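Local coordinates for protein ATP-dependent DNA helicase uvsW (Enterobacteria phage T4, PDB 1RIF) that couples ATP hydrolysis to 3'-5' translocation and duplex DNA unwinding, driving branch migration of Holliday junctions and probably regression of stalled replication forks, at residues E19-F31 with L64-Y77. The protein carries 1 engineered substitution. Residues are numbered along the deposited sequence; the frame is centred on the assembly and turned at random.
Sequences ESTFHELRDFFSF and LVGQIKKFCDNFGY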
loop_
_atom_site.group_PDB
_atom_site.type_symbol
_atom_site.label_atom_id
_atom_site.label_comp_id
_atom_site.label_asym_id
_atom_site.label_seq_id
_atom_site.Cartn_x
_atom_site.Cartn_y
_atom_site.Cartn_z
ATOM N N GLU A 19 -20.099 19.766 -11.982
ATOM C CA GLU A 19 -18.933 19.944 -12.829
ATOM C C GLU A 19 -18.076 21.030 -12.205
ATOM O O GLU A 19 -16.865 21.072 -12.397
ATOM C CB GLU A 19 -19.359 20.351 -14.241
ATOM C CG GLU A 19 -18.228 20.365 -15.273
ATOM C CD GLU A 19 -17.613 18.986 -15.508
ATOM O OE1 GLU A 19 -16.815 18.848 -16.465
ATOM O OE2 GLU A 19 -17.922 18.045 -14.737
ATOM N N SER A 20 -18.718 21.903 -11.442
ATOM C CA SER A 20 -18.022 22.997 -10.782
ATOM C C SER A 20 -17.195 22.502 -9.602
ATOM O O SER A 20 -16.036 22.890 -9.436
ATOM C CB SER A 20 -19.031 24.029 -10.281
ATOM O OG SER A 20 -19.884 23.450 -9.307
ATOM N N THR A 21 -17.797 21.651 -8.776
ATOM C CA THR A 21 -17.100 21.139 -7.608
ATOM C C THR A 21 -16.010 20.171 -8.061
ATOM O O THR A 21 -14.968 20.044 -7.412
ATOM C CB THR A 21 -18.068 20.419 -6.640
ATOM O OG1 THR A 21 -18.240 19.061 -7.056
ATOM C CG2 THR A 21 -19.425 21.110 -6.629
ATOM N N PHE A 22 -16.252 19.506 -9.187
ATOM C CA PHE A 22 -15.287 18.562 -9.734
ATOM C C PHE A 22 -13.964 19.250 -10.047
ATOM O O PHE A 22 -12.889 18.724 -9.756
ATOM C CB PHE A 22 -15.813 17.922 -11.013
ATOM C CG PHE A 22 -14.796 17.067 -11.712
ATOM C CD1 PHE A 22 -14.393 15.851 -11.161
ATOM C CD2 PHE A 22 -14.207 17.495 -12.897
ATOM C CE1 PHE A 22 -13.419 15.076 -11.779
ATOM C CE2 PHE A 22 -13.230 16.726 -13.524
ATOM C CZ PHE A 22 -12.834 15.514 -12.965
ATOM N N HIS A 23 -14.042 20.429 -10.645
ATOM C CA HIS A 23 -12.838 21.165 -10.985
ATOM C C HIS A 23 -12.128 21.660 -9.738
ATOM O O HIS A 23 -10.903 21.762 -9.715
ATOM C CB HIS A 23 -13.192 22.307 -11.931
ATOM C CG HIS A 23 -13.664 21.829 -13.269
ATOM N ND1 HIS A 23 -14.501 22.567 -14.076
ATOM C CD2 HIS A 23 -13.426 20.673 -13.931
ATOM C CE1 HIS A 23 -14.760 21.884 -15.178
ATOM N NE2 HIS A 23 -14.119 20.732 -15.114
ATOM N N GLU A 24 -12.894 21.951 -8.693
ATOM C CA GLU A 24 -12.302 22.403 -7.443
ATOM C C GLU A 24 -11.568 21.220 -6.835
ATOM O O GLU A 24 -10.445 21.349 -6.356
ATOM C CB GLU A 24 -13.390 22.885 -6.499
ATOM C CG GLU A 24 -14.220 24.009 -7.085
ATOM C CD GLU A 24 -15.304 24.473 -6.140
ATOM O OE1 GLU A 24 -16.123 23.625 -5.720
ATOM O OE2 GLU A 24 -15.334 25.683 -5.816
ATOM N N LEU A 25 -12.218 20.060 -6.873
ATOM C CA LEU A 25 -11.639 18.825 -6.347
ATOM C C LEU A 25 -10.409 18.401 -7.140
ATOM O O LEU A 25 -9.448 17.864 -6.584
ATOM C CB LEU A 25 -12.671 17.701 -6.403
ATOM C CG LEU A 25 -13.725 17.645 -5.298
ATOM C CD1 LEU A 25 -14.845 16.704 -5.714
ATOM C CD2 LEU A 25 -13.079 17.183 -4.004
ATOM N N ARG A 26 -10.458 18.640 -8.446
ATOM C CA ARG A 26 -9.369 18.282 -9.350
ATOM C C ARG A 26 -8.124 19.114 -9.087
ATOM O O ARG A 26 -7.006 18.633 -9.258
ATOM C CB ARG A 26 -9.830 18.453 -10.803
ATOM C CG ARG A 26 -8.767 18.162 -11.838
ATOM C CD ARG A 26 -9.331 18.230 -13.246
ATOM N NE ARG A 26 -8.263 18.123 -14.235
ATOM C CZ ARG A 26 -7.472 19.128 -14.609
ATOM N NH1 ARG A 26 -7.631 20.336 -14.079
ATOM N NH2 ARG A 26 -6.506 18.919 -15.502
ATOM N N ASP A 27 -8.319 20.365 -8.677
ATOM C CA ASP A 27 -7.200 21.249 -8.368
ATOM C C ASP A 27 -6.711 20.943 -6.961
ATOM O O ASP A 27 -5.511 20.994 -6.680
ATOM C CB ASP A 27 -7.614 22.725 -8.452
ATOM C CG ASP A 27 -7.921 23.165 -9.875
ATOM O OD1 ASP A 27 -7.432 22.502 -10.820
ATOM O OD2 ASP A 27 -8.639 24.178 -10.050
ATOM N N PHE A 28 -7.656 20.623 -6.087
ATOM C CA PHE A 28 -7.358 20.299 -4.696
ATOM C C PHE A 28 -6.416 19.093 -4.633
ATOM O O PHE A 28 -5.381 19.142 -3.974
ATOM C CB PHE A 28 -8.667 19.997 -3.944
ATOM C CG PHE A 28 -8.478 19.667 -2.481
ATOM C CD1 PHE A 28 -8.055 20.637 -1.580
ATOM C CD2 PHE A 28 -8.715 18.378 -2.008
ATOM C CE1 PHE A 28 -7.869 20.331 -0.227
ATOM C CE2 PHE A 28 -8.532 18.061 -0.654
ATOM C CZ PHE A 28 -8.109 19.041 0.235
ATOM N N PHE A 29 -6.771 18.025 -5.338
ATOM C CA PHE A 29 -5.963 16.812 -5.345
ATOM C C PHE A 29 -4.905 16.775 -6.447
ATOM O O PHE A 29 -4.778 15.791 -7.167
ATOM C CB PHE A 29 -6.869 15.584 -5.445
ATOM C CG PHE A 29 -7.649 15.313 -4.193
ATOM C CD1 PHE A 29 -9.027 15.539 -4.145
ATOM C CD2 PHE A 29 -7.000 14.851 -3.043
ATOM C CE1 PHE A 29 -9.748 15.307 -2.963
ATOM C CE2 PHE A 29 -7.708 14.616 -1.858
ATOM C CZ PHE A 29 -9.083 14.843 -1.816
ATOM N N SER A 30 -4.143 17.853 -6.569
ATOM C CA SER A 30 -3.089 17.928 -7.567
ATOM C C SER A 30 -1.867 18.570 -6.927
ATOM O O SER A 30 -1.954 19.182 -5.859
ATOM C CB SER A 30 -3.517 18.784 -8.758
ATOM O OG SER A 30 -3.289 20.160 -8.491
ATOM N N PHE A 31 -0.724 18.415 -7.579
ATOM C CA PHE A 31 0.500 19.008 -7.090
ATOM C C PHE A 31 1.452 19.193 -8.250
ATOM O O PHE A 31 1.320 18.560 -9.294
ATOM C CB PHE A 31 1.127 18.154 -5.976
ATOM C CG PHE A 31 1.527 16.767 -6.401
ATOM C CD1 PHE A 31 2.774 16.532 -6.970
ATOM C CD2 PHE A 31 0.655 15.690 -6.220
ATOM C CE1 PHE A 31 3.149 15.242 -7.354
ATOM C CE2 PHE A 31 1.017 14.402 -6.600
ATOM C CZ PHE A 31 2.264 14.176 -7.167
ATOM N N LEU A 64 -6.783 8.387 -0.183
ATOM C CA LEU A 64 -7.034 9.817 0.024
ATOM C C LEU A 64 -8.465 10.207 0.417
ATOM O O LEU A 64 -8.773 11.392 0.571
ATOM C CB LEU A 64 -6.623 10.590 -1.238
ATOM C CG LEU A 64 -5.124 10.739 -1.508
ATOM C CD1 LEU A 64 -4.892 11.111 -2.960
ATOM C CD2 LEU A 64 -4.546 11.789 -0.572
ATOM N N VAL A 65 -9.337 9.221 0.585
ATOM C CA VAL A 65 -10.718 9.503 0.953
ATOM C C VAL A 65 -10.799 10.420 2.173
ATOM O O VAL A 65 -11.574 11.376 2.192
ATOM C CB VAL A 65 -11.484 8.194 1.255
ATOM C CG1 VAL A 65 -12.922 8.501 1.628
ATOM C CG2 VAL A 65 -11.454 7.290 0.046
ATOM N N GLY A 66 -9.989 10.131 3.185
ATOM C CA GLY A 66 -10.001 10.928 4.397
ATOM C C GLY A 66 -9.741 12.411 4.218
ATOM O O GLY A 66 -10.224 13.230 5.006
ATOM N N GLN A 67 -8.976 12.754 3.187
ATOM C CA GLN A 67 -8.627 14.142 2.886
ATOM C C GLN A 67 -9.784 14.945 2.298
ATOM O O GLN A 67 -9.756 16.171 2.318
ATOM C CB GLN A 67 -7.477 14.173 1.889
ATOM C CG GLN A 67 -6.279 13.367 2.313
ATOM C CD GLN A 67 -5.473 14.065 3.375
ATOM O OE1 GLN A 67 -5.977 14.361 4.462
ATOM N NE2 GLN A 67 -4.209 14.341 3.067
ATOM N N ILE A 68 -10.788 14.258 1.762
ATOM C CA ILE A 68 -11.920 14.945 1.161
ATOM C C ILE A 68 -12.678 15.761 2.203
ATOM O O ILE A 68 -13.352 16.736 1.867
ATOM C CB ILE A 68 -12.886 13.950 0.476
ATOM C CG1 ILE A 68 -12.157 13.187 -0.629
ATOM C CG2 ILE A 68 -14.049 14.701 -0.159
ATOM C CD1 ILE A 68 -12.992 12.091 -1.259
ATOM N N LYS A 69 -12.560 15.372 3.469
ATOM C CA LYS A 69 -13.238 16.095 4.539
ATOM C C LYS A 69 -12.634 17.495 4.687
ATOM O O LYS A 69 -13.331 18.439 5.047
ATOM C CB LYS A 69 -13.134 15.324 5.859
ATOM C CG LYS A 69 -13.964 15.931 6.985
ATOM C CD LYS A 69 -15.456 15.943 6.647
ATOM C CE LYS A 69 -16.233 16.917 7.529
ATOM N NZ LYS A 69 -15.982 16.686 8.977
ATOM N N LYS A 70 -11.337 17.620 4.407
ATOM C CA LYS A 70 -10.651 18.911 4.479
ATOM C C LYS A 70 -11.332 19.807 3.453
ATOM O O LYS A 70 -11.685 20.955 3.728
ATOM C CB LYS A 70 -9.184 18.773 4.074
ATOM C CG LYS A 70 -8.463 17.556 4.628
ATOM C CD LYS A 70 -7.943 17.782 6.041
ATOM C CE LYS A 70 -7.055 16.615 6.483
ATOM N NZ LYS A 70 -6.337 16.888 7.765
ATOM N N PHE A 71 -11.502 19.253 2.257
ATOM C CA PHE A 71 -12.129 19.939 1.134
ATOM C C PHE A 71 -13.522 20.441 1.502
ATOM O O PHE A 71 -13.752 21.643 1.593
ATOM C CB PHE A 71 -12.226 18.979 -0.056
ATOM C CG PHE A 71 -12.845 19.586 -1.278
ATOM C CD1 PHE A 71 -12.097 20.395 -2.126
ATOM C CD2 PHE A 71 -14.188 19.363 -1.577
ATOM C CE1 PHE A 71 -12.677 20.970 -3.251
ATOM C CE2 PHE A 71 -14.774 19.934 -2.698
ATOM C CZ PHE A 71 -14.019 20.738 -3.535
ATOM N N CYS A 72 -14.445 19.508 1.710
ATOM C CA CYS A 72 -15.824 19.826 2.056
ATOM C C CYS A 72 -15.966 20.867 3.179
ATOM O O CYS A 72 -16.928 21.634 3.189
ATOM C CB CYS A 72 -16.547 18.554 2.468
ATOM S SG CYS A 72 -15.909 17.924 4.041
ATOM N N ASP A 73 -15.038 20.885 4.134
ATOM C CA ASP A 73 -15.101 21.869 5.221
ATOM C C ASP A 73 -14.833 23.259 4.660
ATOM O O ASP A 73 -15.501 24.231 5.017
ATOM C CB ASP A 73 -14.057 21.587 6.310
ATOM C CG ASP A 73 -14.384 20.363 7.143
ATOM O OD1 ASP A 73 -15.585 20.063 7.326
ATOM O OD2 ASP A 73 -13.435 19.715 7.631
ATOM N N ASN A 74 -13.838 23.333 3.782
ATOM C CA ASN A 74 -13.427 24.575 3.130
ATOM C C ASN A 74 -14.521 25.185 2.236
ATOM O O ASN A 74 -14.820 26.380 2.331
ATOM C CB ASN A 74 -12.174 24.302 2.296
ATOM C CG ASN A 74 -11.719 25.505 1.507
ATOM O OD1 ASN A 74 -11.105 25.365 0.446
ATOM N ND2 ASN A 74 -11.999 26.696 2.024
ATOM N N PHE A 75 -15.117 24.367 1.373
ATOM C CA PHE A 75 -16.151 24.852 0.465
ATOM C C PHE A 75 -17.563 24.673 1.003
ATOM O O PHE A 75 -18.541 24.812 0.265
ATOM C CB PHE A 75 -16.039 24.151 -0.889
ATOM C CG PHE A 75 -14.726 24.366 -1.580
ATOM C CD1 PHE A 75 -13.565 23.751 -1.111
ATOM C CD2 PHE A 75 -14.645 25.180 -2.705
ATOM C CE1 PHE A 75 -12.340 23.942 -1.753
ATOM C CE2 PHE A 75 -13.423 25.379 -3.358
ATOM C CZ PHE A 75 -12.269 24.756 -2.878
ATOM N N GLY A 76 -17.663 24.365 2.290
ATOM C CA GLY A 76 -18.961 24.171 2.901
ATOM C C GLY A 76 -19.809 23.134 2.186
ATOM O O GLY A 76 -21.017 23.325 2.023
ATOM N N TYR A 77 -19.193 22.033 1.763
ATOM C CA TYR A 77 -19.930 20.988 1.064
ATOM C C TYR A 77 -20.424 19.872 1.976
ATOM O O TYR A 77 -19.817 19.577 3.008
ATOM C CB TYR A 77 -19.076 20.377 -0.054
ATOM C CG TYR A 77 -18.907 21.263 -1.270
ATOM C CD1 TYR A 77 -20.002 21.910 -1.844
ATOM C CD2 TYR A 77 -17.658 21.424 -1.872
ATOM C CE1 TYR A 77 -19.857 22.697 -2.990
ATOM C CE2 TYR A 77 -17.501 22.208 -3.023
ATOM C CZ TYR A 77 -18.604 22.839 -3.573
ATOM O OH TYR A 77 -18.461 23.607 -4.709
#
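Phe71 and Phe28 both hold CG anti to the backbone N (chi1 -179° in each), which carries both rings into the space between the helices. The Phe71 ring is a knob in a hole made by Thr21, Glu24, Leu25 and Phe28. Leu25 CD2 sits almost over the ring's centre, 3.4 Å from the centroid of Phe71 in a CH-pi contact, while Glu24 CB meets the ring edge and Phe75 CD1, from the same segment, lies over the rim of the opposite face. Phe28 presents a face to Phe71 CB and CD1, the two ring planes inclined at 58°. These contacts join helices 19-28 and 68-74 of the UvsW N-terminal domain, packed on the same mixed sheet, where Leu25 and Ile68 both touch Ile15 of strand 12-16. At one end, Tyr77 OH donates to the syn lone pair of Glu24 OE1 at 2.5 Å; OE1 lies at the edge of the tyrosine ring, close to its plane, while the carboxylate is turned 67° against the ring. Thr21 CG2 packs 3.3 Å from Tyr77 OH. At the other end Phe29 turns its ring edge to Gln67 CB and brings CZ within 3.7 Å of Ile68 CG1; Met270 touches both Phe29 and Leu64.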